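Local structure of putative phosphatase (DUF442) (Shewanella putrefaciens CN-32, 3GXH) at residues G11-L15 with C104-Y108; L15-A19 with Q129-P133; Q18-L22 with A114-Q118. The protein is of unknown precise function but is probably a phosphatase of the tyrosine/dual-specificity phosphatase type, removing phosphate from an as yet unidentified substrate. Residues are numbered along the deposited sequence.

Interaction 1 (G11-L15 with C104-Y108); sequences GIRAL and CLANY. With SO4 (sulfate ion), chain D; SO4 (sulfate ion), chain F; SO4 (sulfate ion), chain E; EDO (1,2-ethanediol), chain G.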
ATOM      1  N   GLY A  11      -5.153  -0.085  15.317  1.00 11.05           N
ATOM      2  CA  GLY A  11      -4.775   1.286  15.672  1.00 10.90           C
ATOM      3  C   GLY A  11      -3.937   1.957  14.627  1.00 10.48           C
ATOM      4  O   GLY A  11      -3.717   3.167  14.714  1.00 10.63           O
ATOM      5  N   ILE A  12      -3.506   1.244  13.578  1.00  9.35           N
ATOM      6  CA  ILE A  12      -2.768   1.848  12.461  1.00  9.67           C
ATOM      7  C   ILE A  12      -3.725   2.659  11.588  1.00 10.23           C
ATOM      8  O   ILE A  12      -4.821   2.227  11.185  1.00 10.75           O
ATOM      9  CB  ILE A  12      -2.022   0.802  11.653  1.00  8.94           C
ATOM     10  CG1 ILE A  12      -1.020   0.139  12.554  1.00  9.83           C
ATOM     11  CG2 ILE A  12      -1.350   1.388  10.422  1.00 10.74           C
ATOM     12  CD1 ILE A  12      -0.382  -1.127  11.964  1.00 12.32           C
ATOM     13  N   ARG A  13      -3.298   3.894  11.344  1.00  8.83           N
ATOM     14  CA  ARG A  13      -4.091   4.797  10.557  1.00  9.05           C
ATOM     15  C   ARG A  13      -4.546   4.208   9.236  1.00 10.43           C
ATOM     16  O   ARG A  13      -3.744   3.724   8.462  1.00 11.19           O
ATOM     17  CB  ARG A  13      -3.286   6.097  10.248  1.00 10.55           C
ATOM     18  CG  ARG A  13      -4.045   7.189   9.533  1.00 11.72           C
ATOM     19  CD  ARG A  13      -3.191   8.419   9.385  1.00  9.52           C
ATOM     20  NE  ARG A  13      -3.948   9.468   8.734  1.00 11.08           N
ATOM     21  CZ  ARG A  13      -3.461  10.699   8.555  1.00 10.70           C
ATOM     22  NH1 ARG A  13      -2.242  11.004   8.962  1.00 11.19           N
ATOM     23  NH2 ARG A  13      -4.212  11.586   7.914  1.00 12.26           N
ATOM     24  N   ALA A  14      -5.852   4.257   8.982  1.00  9.45           N
ATOM     25  CA  ALA A  14      -6.446   3.847   7.699  1.00 10.06           C
ATOM     26  C   ALA A  14      -6.091   2.436   7.273  1.00 11.66           C
ATOM     27  O   ALA A  14      -6.083   2.126   6.070  1.00 13.80           O
ATOM     28  CB  ALA A  14      -6.115   4.860   6.594  1.00 12.32           C
ATOM     29  N   LEU A  15      -5.859   1.547   8.232  1.00 10.99           N
ATOM     30  CA  LEU A  15      -5.541   0.143   7.904  1.00 12.19           C
ATOM     31  C   LEU A  15      -6.714  -0.619   7.333  1.00 12.86           C
ATOM     32  O   LEU A  15      -7.831  -0.583   7.875  1.00 14.29           O
ATOM     33  CB  LEU A  15      -4.935  -0.582   9.105  1.00 14.98           C
ATOM     34  CG  LEU A  15      -4.339  -1.972   8.699  1.00 19.62           C
ATOM     35  CD1 LEU A  15      -2.967  -2.210   9.216  1.00 19.13           C
ATOM     36  CD2 LEU A  15      -5.300  -2.944   9.244  1.00 21.67           C
ATOM     37  N   CYS A 104       1.034   4.432   2.748  1.00  9.59           N
ATOM     38  CA  CYS A 104       1.444   5.794   2.508  1.00 10.45           C
ATOM     39  C   CYS A 104       1.081   6.588   3.780  1.00 10.30           C
ATOM     40  O   CYS A 104       1.340   6.055   4.885  1.00 10.83           O
ATOM     41  CB  CYS A 104       0.818   6.356   1.221  1.00 11.03           C
ATOM     42  SG  CYS A 104      -0.932   5.906   1.105  1.00 12.12           S
ATOM     43  N   LEU A 105       0.538   7.795   3.689  1.00 10.90           N
ATOM     44  CA  LEU A 105       0.182   8.524   4.908  1.00  9.71           C
ATOM     45  C   LEU A 105      -1.228   8.213   5.354  1.00 10.69           C
ATOM     46  O   LEU A 105      -1.458   7.986   6.526  1.00 10.93           O
ATOM     47  CB  LEU A 105       0.339  10.032   4.718  1.00 11.02           C
ATOM     48  CG  LEU A 105      -0.022  10.927   5.905  1.00 10.68           C
ATOM     49  CD1 LEU A 105       0.736  10.537   7.139  1.00 11.48           C
ATOM     50  CD2 LEU A 105       0.158  12.400   5.555  1.00 12.14           C
ATOM     51  N   ALA A 106      -2.158   8.216   4.404  1.00 10.50           N
ATOM     52  CA  ALA A 106      -3.564   8.015   4.684  1.00 10.49           C
ATOM     53  C   ALA A 106      -4.316   6.980   3.830  1.00 10.66           C
ATOM     54  O   ALA A 106      -5.536   6.966   3.776  1.00 11.16           O
ATOM     55  CB  ALA A 106      -4.301   9.390   4.674  1.00 12.34           C
ATOM     56  N   ASN A 107      -3.540   6.133   3.186  1.00  9.87           N
ATOM     57  CA  ASN A 107      -4.017   5.015   2.404  1.00 10.44           C
ATOM     58  C   ASN A 107      -4.734   5.403   1.117  1.00 11.63           C
ATOM     59  O   ASN A 107      -5.466   4.577   0.586  1.00 12.33           O
ATOM     60  CB  ASN A 107      -4.859   4.029   3.238  1.00 11.64           C
ATOM     61  CG  ASN A 107      -4.819   2.565   2.680  1.00 11.72           C
ATOM     62  OD1 ASN A 107      -4.076   2.253   1.763  1.00 13.74           O
ATOM     63  ND2 ASN A 107      -5.587   1.704   3.290  1.00 14.62           N
ATOM     64  N   TYR A 108      -4.463   6.584   0.549  1.00 10.25           N
ATOM     65  CA  TYR A 108      -5.029   6.892  -0.781  1.00 10.68           C
ATOM     66  C   TYR A 108      -4.168   6.218  -1.848  1.00 11.09           C
ATOM     67  O   TYR A 108      -4.622   5.328  -2.585  1.00 11.18           O
ATOM     68  CB  TYR A 108      -5.084   8.376  -1.041  1.00 10.35           C
ATOM     69  CG  TYR A 108      -6.256   9.065  -0.410  1.00 10.75           C
ATOM     70  CD1 TYR A 108      -6.356   9.223   0.952  1.00 12.09           C
ATOM     71  CD2 TYR A 108      -7.223   9.641  -1.197  1.00 11.68           C
ATOM     72  CE1 TYR A 108      -7.413   9.963   1.514  1.00 12.38           C
ATOM     73  CE2 TYR A 108      -8.309  10.364  -0.641  1.00 11.53           C
ATOM     74  CZ  TYR A 108      -8.373  10.503   0.725  1.00 13.68           C
ATOM     75  OH  TYR A 108      -9.415  11.240   1.311  1.00 14.46           O
TER
HETATM   76  S   SO4 D   5      -1.957   9.488   0.917  1.00 13.10           S
HETATM   77  O1  SO4 D   5      -3.037   8.848   1.604  1.00 13.99           O
HETATM   78  O2  SO4 D   5      -2.224  10.911   0.712  1.00 15.00           O
HETATM   79  O3  SO4 D   5      -0.732   9.357   1.696  1.00 13.63           O
HETATM   80  O4  SO4 D   5      -1.717   8.782  -0.356  1.00 14.40           O
HETATM   81  S   SO4 F   7      -8.304   6.380  10.110  0.50 29.70           S
HETATM   82  O1  SO4 F   7      -9.624   5.997   9.716  0.50 35.15           O
HETATM   83  O2  SO4 F   7      -7.575   6.764   8.918  0.50 34.64           O
HETATM   84  O3  SO4 F   7      -8.284   7.562  11.006  0.50 28.15           O
HETATM   85  O4  SO4 F   7      -7.710   5.293  10.770  0.50 19.72           O
HETATM   86  S   SO4 E   6      -8.053  11.296   6.063  0.50 22.46           S
HETATM   87  O1  SO4 E   6      -8.784  10.220   6.752  0.50 35.28           O
HETATM   88  O2  SO4 E   6      -8.823  12.544   5.945  0.50 28.70           O
HETATM   89  O3  SO4 E   6      -6.814  11.540   6.777  0.50 17.99           O
HETATM   90  O4  SO4 E   6      -7.825  10.743   4.769  0.50 20.82           O
HETATM   91  C1  EDO G   8       1.544   8.796  11.500  1.00 15.41           C
HETATM   92  O1  EDO G   8       2.064   7.795  12.081  1.00 19.60           O
HETATM   93  C2  EDO G   8       0.008   8.670  11.482  1.00 20.62           C
HETATM   94  O2  EDO G   8      -0.514   9.832  10.874  1.00 15.86           O
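Residues 11-15 and 104-108 are both loops, and they come closest at Ala14 and Ala106, whose CA atoms are 5.9 Å apart. Ile12 to Leu15 form a type II beta turn, closed by a bond from Leu15 N to Ile12 O of 3.2 Å. Ala14 takes the left-handed backbone conformation found at the third position of such a turn. Segment 104-108 leaves strand 100-103 and curls into the N-cap, Asn107, of helix 108-120. It resembles the phosphate-binding P-loop of protein tyrosine phosphatases. Its curled backbone surrounds a sulfate (chain D). Leu105 N reaches sulfate D O3 at 2.8 Å and Tyr108 N reaches sulfate D O1 at 2.9 Å. Ala106 N adds a bond of 3.3 Å to sulfate D O3 and a weak one of 3.0 Å to sulfate D O1. Cys104 SG lies 3.3 Å from sulfate D O4, a position consistent with the nucleophile of that family.

Between the segments, Asn107 ND2 donates to Ala14 O at 2.9 Å. Ser24 OG is a second partner of this amide. The Ala14 and Asn107 CB atoms meet at 3.7 Å. The extended Arg13 side chain runs past the outside of this loop. One face of its guanidinium is covered by Leu105 O and Ala106 CA. Arg13 NH1 bonds ethanediol O2, and Arg13 NH2 bonds O3 of a second sulfate (chain E), each at 2.8 Å.

The bond from Asn107 ties the 11-15 turn to the back of the probable active-site loop. Sulfate D, probably from the crystallisation liquor, is a plausible mimic of substrate phosphate.

Interaction 2 (L15-A19 with Q129-P133); sequences LQQQA and QTMTP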
ATOM      1  N   LEU A  15      -5.859   1.547   8.232  1.00 10.99           N
ATOM      2  CA  LEU A  15      -5.541   0.143   7.904  1.00 12.19           C
ATOM      3  C   LEU A  15      -6.714  -0.619   7.333  1.00 12.86           C
ATOM      4  O   LEU A  15      -7.831  -0.583   7.875  1.00 14.29           O
ATOM      5  CB  LEU A  15      -4.935  -0.582   9.105  1.00 14.98           C
ATOM      6  CG  LEU A  15      -4.339  -1.972   8.699  1.00 19.62           C
ATOM      7  CD1 LEU A  15      -2.967  -2.210   9.216  1.00 19.13           C
ATOM      8  CD2 LEU A  15      -5.300  -2.944   9.244  1.00 21.67           C
ATOM      9  N   GLN A  16      -6.467  -1.303   6.225  1.00 12.12           N
ATOM     10  CA  GLN A  16      -7.479  -2.117   5.580  1.00 14.09           C
ATOM     11  C   GLN A  16      -6.846  -3.339   5.000  1.00 14.67           C
ATOM     12  O   GLN A  16      -5.970  -3.242   4.110  1.00 14.88           O
ATOM     13  CB  GLN A  16      -8.166  -1.346   4.444  1.00 13.27           C
ATOM     14  CG  GLN A  16      -9.356  -2.101   3.817  1.00 17.15           C
ATOM     15  CD  GLN A  16     -10.153  -1.268   2.825  1.00 22.81           C
ATOM     16  OE1 GLN A  16     -10.277  -0.055   2.962  1.00 24.93           O
ATOM     17  NE2 GLN A  16     -10.689  -1.922   1.819  1.00 20.59           N
ATOM     18  N   GLN A  17      -7.332  -4.498   5.422  1.00 14.34           N
ATOM     19  CA  GLN A  17      -6.879  -5.753   4.844  0.50 15.93           C
ATOM     20  C   GLN A  17      -7.504  -5.924   3.480  1.00 17.13           C
ATOM     21  O   GLN A  17      -8.710  -5.887   3.334  1.00 21.21           O
ATOM     22  CB  GLN A  17      -7.273  -6.910   5.713  0.50 17.08           C
ATOM     23  CG  GLN A  17      -6.909  -8.198   5.105  0.50 20.46           C
ATOM     24  CD  GLN A  17      -6.170  -9.009   6.084  0.50 23.50           C
ATOM     25  OE1 GLN A  17      -4.926  -9.129   5.986  0.50 26.76           O
ATOM     26  NE2 GLN A  17      -6.879  -9.490   7.109  0.50 20.51           N
ATOM     27  N   GLN A  18      -6.689  -6.073   2.473  1.00 12.93           N
ATOM     28  CA  GLN A  18      -7.095  -6.152   1.109  1.00 14.57           C
ATOM     29  C   GLN A  18      -7.241  -7.603   0.653  1.00 19.30           C
ATOM     30  O   GLN A  18      -8.116  -7.897  -0.185  1.00 18.97           O
ATOM     31  CB  GLN A  18      -6.167  -5.369   0.208  1.00 16.00           C
ATOM     32  CG  GLN A  18      -6.107  -3.844   0.517  1.00 15.71           C
ATOM     33  CD  GLN A  18      -7.406  -3.115   0.169  1.00 14.53           C
ATOM     34  OE1 GLN A  18      -8.414  -3.725  -0.255  1.00 16.55           O
ATOM     35  NE2 GLN A  18      -7.399  -1.790   0.382  1.00 13.91           N
ATOM     36  N   ALA A  19      -6.456  -8.486   1.271  1.00 17.05           N
ATOM     37  CA  ALA A  19      -6.433  -9.923   0.998  1.00 20.37           C
ATOM     38  C   ALA A  19      -5.721 -10.622   2.146  1.00 19.30           C
ATOM     39  O   ALA A  19      -5.085  -9.988   2.964  1.00 17.81           O
ATOM     40  CB  ALA A  19      -5.721 -10.172  -0.260  1.00 14.87           C
ATOM     41  N   GLN A 129     -14.980  -0.844  -2.600  1.00 15.21           N
ATOM     42  CA  GLN A 129     -14.616  -1.539  -1.388  1.00 12.71           C
ATOM     43  C   GLN A 129     -13.116  -1.394  -1.118  1.00 16.80           C
ATOM     44  O   GLN A 129     -12.695  -1.052  -0.004  1.00 17.97           O
ATOM     45  CB  GLN A 129     -14.994  -3.031  -1.460  1.00 14.38           C
ATOM     46  CG  GLN A 129     -14.692  -3.843  -0.256  1.00 18.32           C
ATOM     47  CD  GLN A 129     -14.768  -5.338  -0.513  1.00 15.89           C
ATOM     48  OE1 GLN A 129     -14.715  -5.794  -1.667  1.00 19.65           O
ATOM     49  NE2 GLN A 129     -14.894  -6.120   0.562  1.00 20.34           N
ATOM     50  N   THR A 130     -12.317  -1.656  -2.136  1.00 14.21           N
ATOM     51  CA  THR A 130     -10.864  -1.605  -1.996  1.00 12.65           C
ATOM     52  C   THR A 130     -10.399  -0.174  -1.655  1.00 11.97           C
ATOM     53  O   THR A 130      -9.476  -0.009  -0.830  1.00 12.53           O
ATOM     54  CB  THR A 130     -10.188  -2.120  -3.280  1.00 13.61           C
ATOM     55  OG1 THR A 130     -10.578  -3.469  -3.524  1.00 13.46           O
ATOM     56  CG2 THR A 130      -8.672  -2.115  -3.116  1.00 14.50           C
HETATM   57  N   MSE A 131     -11.035   0.794  -2.294  1.00 12.34           N
HETATM   58  CA  MSE A 131     -10.608   2.198  -2.204  1.00 10.92           C
HETATM   59  C   MSE A 131     -11.474   2.995  -1.256  1.00 11.79           C
HETATM   60  O   MSE A 131     -11.621   4.188  -1.376  1.00 12.92           O
HETATM   61  CB  MSE A 131     -10.511   2.858  -3.578  1.00 13.44           C
HETATM   62  CG  MSE A 131      -9.390   2.235  -4.455  1.00 13.11           C
HETATM   63 SE   MSE A 131      -9.417   2.890  -6.267  0.85 11.39          SE
HETATM   64  CE  MSE A 131      -9.070   4.801  -5.955  1.00 13.80           C
ATOM     65  N   THR A 132     -11.933   2.309  -0.215  1.00 15.54           N
ATOM     66  CA  THR A 132     -12.705   2.939   0.852  1.00 14.80           C
ATOM     67  C   THR A 132     -12.045   4.221   1.411  1.00 13.95           C
ATOM     68  O   THR A 132     -12.734   5.204   1.648  1.00 13.87           O
ATOM     69  CB  THR A 132     -13.058   1.878   1.945  1.00 19.26           C
ATOM     70  OG1 THR A 132     -14.067   0.995   1.412  1.00 21.34           O
ATOM     71  CG2 THR A 132     -13.600   2.545   3.206  1.00 18.47           C
ATOM     72  N   PRO A 133     -10.710   4.239   1.563  1.00 16.98           N
ATOM     73  CA  PRO A 133     -10.085   5.439   2.095  1.00 16.40           C
ATOM     74  C   PRO A 133     -10.243   6.661   1.262  1.00 19.02           C
ATOM     75  O   PRO A 133     -10.074   7.750   1.781  1.00 22.09           O
ATOM     76  CB  PRO A 133      -8.595   5.050   2.171  1.00 18.05           C
ATOM     77  CG  PRO A 133      -8.631   3.571   2.401  1.00 20.60           C
ATOM     78  CD  PRO A 133      -9.726   3.135   1.471  1.00 18.45           C
TER
HETATM   79  O   HOH W   1      -9.638  -5.719  -1.863  1.00 27.87           O
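Here the edge strand of the mixed sheet, 16-19, meets the C-terminal end of helix 127-130. The contact is amide side chains on helix-end carbonyls, which joins that helix to the edge of the sheet. Gln16, Thr130 and Gln18 bury the most surface. Gln16 is extended, with chi1 and chi2 both t. Gln16 NE2 donates to Gln129 O at 2.8 Å. Thr132 OG1 also donates to Gln129 O, at 2.8 Å. Gln16 OE1 packs at 3.5 Å from Thr132 CB and at 3.6 Å from Pro133 CD. Two residues on, Gln18 folds its side chain (chi1 m, chi2 m), and Gln18 NE2 donates to Thr130 O at 3.0 Å. The two glutamines thus take up successive carbonyls where the helix ends and Met131, present as selenomethionine, leaves helical geometry. Gln18 NE2 also bonds Ser24 OG on the neighbouring strand. Thr130 OG1 has its main partner at Asn126 O, just before the helix. Water 1 sits 2.8 Å from Gln18 OE1 and 3.0 Å from Thr130 OG1.

Interaction 3 (Q18-L22 with A114-Q118); sequences QAPQL and AYLYQ
This is a partly buried contact between the turn end of a beta hairpin and the helix that follows the probable phosphate-binding loop. It joins the turn between strands 16-19 and 22-25 to helix 108-120. Ala19 to Leu22 form a type I beta turn, with Pro20 at phi/psi -54/-31 and Gln21 at -107/9. Leu22 N bonds Ala19 O at 3.1 Å. Gln18 (-95/-29) and Ala19 form a classic beta bulge: Gln18 N and Ala19 N both bond Leu22 O, at 2.9 and 3.1 Å. Residues 114-118 are regular helix, with Gln118 N on Ala114 O at 2.9 Å, so Ala114 and Gln118 stand one turn apart, facing the hairpin. The nearest CA atoms, Gln18 and Ala114, are 7.3 Å apart. Leu22 (chi1 t, chi2 p) places CD2 4.0 Å from Ala114 CB and 4.1 Å from Tyr117 CD2. Gln18 (chi1 m, chi2 m) sets CG 4.0 Å from Ala114 CB. Met92 touches both Leu22 and Tyr117. Gln118 (chi1 m, chi2 t, chi3 -33°) carries the direct hydrogen bond, Gln118 NE2 to Gln18 O at 2.9 Å. Gln18 NE2 bonds Ser24 OG. Water 1 lies 2.6 Å from Gln118 OE1 and 2.8 Å from Gln18 OE1.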
ATOM      1  N   GLN A  18      -6.689  -6.073   2.473  1.00 12.93           N
ATOM      2  CA  GLN A  18      -7.095  -6.152   1.109  1.00 14.57           C
ATOM      3  C   GLN A  18      -7.241  -7.603   0.653  1.00 19.30           C
ATOM      4  O   GLN A  18      -8.116  -7.897  -0.185  1.00 18.97           O
ATOM      5  CB  GLN A  18      -6.167  -5.369   0.208  1.00 16.00           C
ATOM      6  CG  GLN A  18      -6.107  -3.844   0.517  1.00 15.71           C
ATOM      7  CD  GLN A  18      -7.406  -3.115   0.169  1.00 14.53           C
ATOM      8  OE1 GLN A  18      -8.414  -3.725  -0.255  1.00 16.55           O
ATOM      9  NE2 GLN A  18      -7.399  -1.790   0.382  1.00 13.91           N
ATOM     10  N   ALA A  19      -6.456  -8.486   1.271  1.00 17.05           N
ATOM     11  CA  ALA A  19      -6.433  -9.923   0.998  1.00 20.37           C
ATOM     12  C   ALA A  19      -5.721 -10.622   2.146  1.00 19.30           C
ATOM     13  O   ALA A  19      -5.085  -9.988   2.964  1.00 17.81           O
ATOM     14  CB  ALA A  19      -5.721 -10.172  -0.260  1.00 14.87           C
ATOM     15  N   PRO A  20      -5.862 -11.954   2.263  1.00 21.23           N
ATOM     16  CA  PRO A  20      -5.196 -12.580   3.406  1.00 19.60           C
ATOM     17  C   PRO A  20      -3.672 -12.281   3.549  1.00 17.50           C
ATOM     18  O   PRO A  20      -3.224 -12.175   4.718  1.00 22.83           O
ATOM     19  CB  PRO A  20      -5.506 -14.076   3.200  1.00 21.92           C
ATOM     20  CG  PRO A  20      -6.923 -14.013   2.583  1.00 21.71           C
ATOM     21  CD  PRO A  20      -6.815 -12.865   1.601  1.00 21.60           C
ATOM     22  N   GLN A  21      -2.949 -12.072   2.450  1.00 18.41           N
ATOM     23  CA  GLN A  21      -1.500 -11.650   2.503  1.00 16.16           C
ATOM     24  C   GLN A  21      -1.164 -10.180   2.112  1.00 14.32           C
ATOM     25  O   GLN A  21      -0.004  -9.865   1.843  1.00 14.18           O
ATOM     26  CB  GLN A  21      -0.609 -12.564   1.647  1.00 18.48           C
ATOM     27  CG  GLN A  21      -0.701 -14.088   1.949  1.00 21.10           C
ATOM     28  CD  GLN A  21       0.284 -14.958   1.068  1.00 18.10           C
ATOM     29  OE1 GLN A  21       0.190 -15.002  -0.169  1.00 29.10           O
ATOM     30  NE2 GLN A  21       1.263 -15.527   1.713  1.00 23.38           N
ATOM     31  N   LEU A  22      -2.179  -9.341   1.936  1.00 14.37           N
ATOM     32  CA  LEU A  22      -1.916  -7.939   1.574  1.00 11.93           C
ATOM     33  C   LEU A  22      -2.731  -7.016   2.474  1.00 12.50           C
ATOM     34  O   LEU A  22      -3.965  -7.023   2.465  1.00 13.72           O
ATOM     35  CB  LEU A  22      -2.330  -7.659   0.127  1.00 13.01           C
ATOM     36  CG  LEU A  22      -2.019  -6.261  -0.362  1.00 13.80           C
ATOM     37  CD1 LEU A  22      -0.543  -5.906  -0.299  1.00 12.52           C
ATOM     38  CD2 LEU A  22      -2.625  -6.141  -1.813  1.00 20.97           C
ATOM     39  N   ALA A 114      -3.208  -1.130  -4.470  1.00 11.75           N
ATOM     40  CA  ALA A 114      -3.705  -2.461  -4.142  1.00 12.61           C
ATOM     41  C   ALA A 114      -4.847  -2.865  -5.081  1.00 11.04           C
ATOM     42  O   ALA A 114      -4.904  -4.017  -5.550  1.00 11.74           O
ATOM     43  CB  ALA A 114      -4.179  -2.544  -2.680  1.00 11.51           C
ATOM     44  N   TYR A 115      -5.753  -1.961  -5.379  1.00 11.40           N
ATOM     45  CA  TYR A 115      -6.829  -2.237  -6.327  1.00 11.56           C
ATOM     46  C   TYR A 115      -6.254  -2.646  -7.679  1.00 11.09           C
ATOM     47  O   TYR A 115      -6.673  -3.654  -8.260  1.00 11.86           O
ATOM     48  CB  TYR A 115      -7.701  -0.999  -6.479  1.00 12.33           C
ATOM     49  CG  TYR A 115      -8.649  -1.104  -7.633  1.00 14.13           C
ATOM     50  CD1 TYR A 115      -9.726  -1.973  -7.566  1.00 15.51           C
ATOM     51  CD2 TYR A 115      -8.429  -0.400  -8.823  1.00 15.48           C
ATOM     52  CE1 TYR A 115     -10.593  -2.117  -8.636  1.00 16.29           C
ATOM     53  CE2 TYR A 115      -9.300  -0.527  -9.904  1.00 18.87           C
ATOM     54  CZ  TYR A 115     -10.363  -1.382  -9.805  1.00 14.96           C
ATOM     55  OH  TYR A 115     -11.238  -1.505 -10.901  1.00 18.13           O
ATOM     56  N   LEU A 116      -5.262  -1.885  -8.182  1.00 10.99           N
ATOM     57  CA  LEU A 116      -4.731  -2.204  -9.477  1.00 10.92           C
ATOM     58  C   LEU A 116      -4.029  -3.555  -9.477  1.00 12.45           C
ATOM     59  O   LEU A 116      -4.090  -4.296 -10.487  1.00 12.17           O
ATOM     60  CB  LEU A 116      -3.783  -1.106  -9.955  1.00 11.70           C
ATOM     61  CG  LEU A 116      -4.530   0.171 -10.358  1.00 11.86           C
ATOM     62  CD1 LEU A 116      -3.513   1.269 -10.663  1.00 12.64           C
ATOM     63  CD2 LEU A 116      -5.491  -0.014 -11.558  1.00 12.75           C
ATOM     64  N   TYR A 117      -3.371  -3.901  -8.382  1.00 12.56           N
ATOM     65  CA  TYR A 117      -2.692  -5.165  -8.268  1.00 12.61           C
ATOM     66  C   TYR A 117      -3.680  -6.303  -8.293  1.00 12.87           C
ATOM     67  O   TYR A 117      -3.495  -7.296  -9.019  1.00 12.25           O
ATOM     68  CB  TYR A 117      -1.845  -5.209  -6.987  1.00 14.13           C
ATOM     69  CG  TYR A 117      -1.334  -6.576  -6.647  1.00 15.99           C
ATOM     70  CD1 TYR A 117      -0.239  -7.094  -7.318  1.00 15.07           C
ATOM     71  CD2 TYR A 117      -1.977  -7.379  -5.674  1.00 17.30           C
ATOM     72  CE1 TYR A 117       0.240  -8.375  -7.010  1.00 16.19           C
ATOM     73  CE2 TYR A 117      -1.505  -8.667  -5.384  1.00 17.77           C
ATOM     74  CZ  TYR A 117      -0.401  -9.120  -6.046  1.00 18.36           C
ATOM     75  OH  TYR A 117       0.034 -10.407  -5.756  1.00 24.18           O
ATOM     76  N   GLN A 118      -4.712  -6.206  -7.488  1.00 11.85           N
ATOM     77  CA  GLN A 118      -5.705  -7.274  -7.457  1.00 13.67           C
ATOM     78  C   GLN A 118      -6.384  -7.417  -8.815  1.00 13.06           C
ATOM     79  O   GLN A 118      -6.666  -8.537  -9.278  1.00 13.10           O
ATOM     80  CB  GLN A 118      -6.706  -7.060  -6.351  1.00 14.26           C
ATOM     81  CG  GLN A 118      -6.040  -7.123  -4.973  1.00 19.14           C
ATOM     82  CD  GLN A 118      -6.988  -6.986  -3.800  1.00 20.64           C
ATOM     83  OE1 GLN A 118      -8.012  -6.279  -3.858  1.00 24.24           O
ATOM     84  NE2 GLN A 118      -6.626  -7.660  -2.688  1.00 23.03           N
TER
HETATM   85  O   HOH W   1      -9.638  -5.719  -1.863  1.00 27.87           O

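Interactions 1 and 2 are surface contacts, and interaction 3 is partly buried. All three start from the N-terminal run 11-22. Interaction 1, at the sulfate-filled loop, has one hydrogen bond between its segments, and most of its other polar bonds go to bound ions. Interaction 2 pairs glutamine amides with backbone carbonyls. Interaction 3 adds packing of apolar side chains, Leu22 on Ala114 and Tyr117. Interactions 2 and 3 share strand 16-19, Gln18 and water 1, and their centres are 8 Å apart. Interactions 1 and 2 share Leu15 and touch where Pro133 CB meets Asn107 O at 3.5 Å. Interaction 1 lies at the start of helix 108-120 and interaction 3 along its second half, with centres about 15 Å apart.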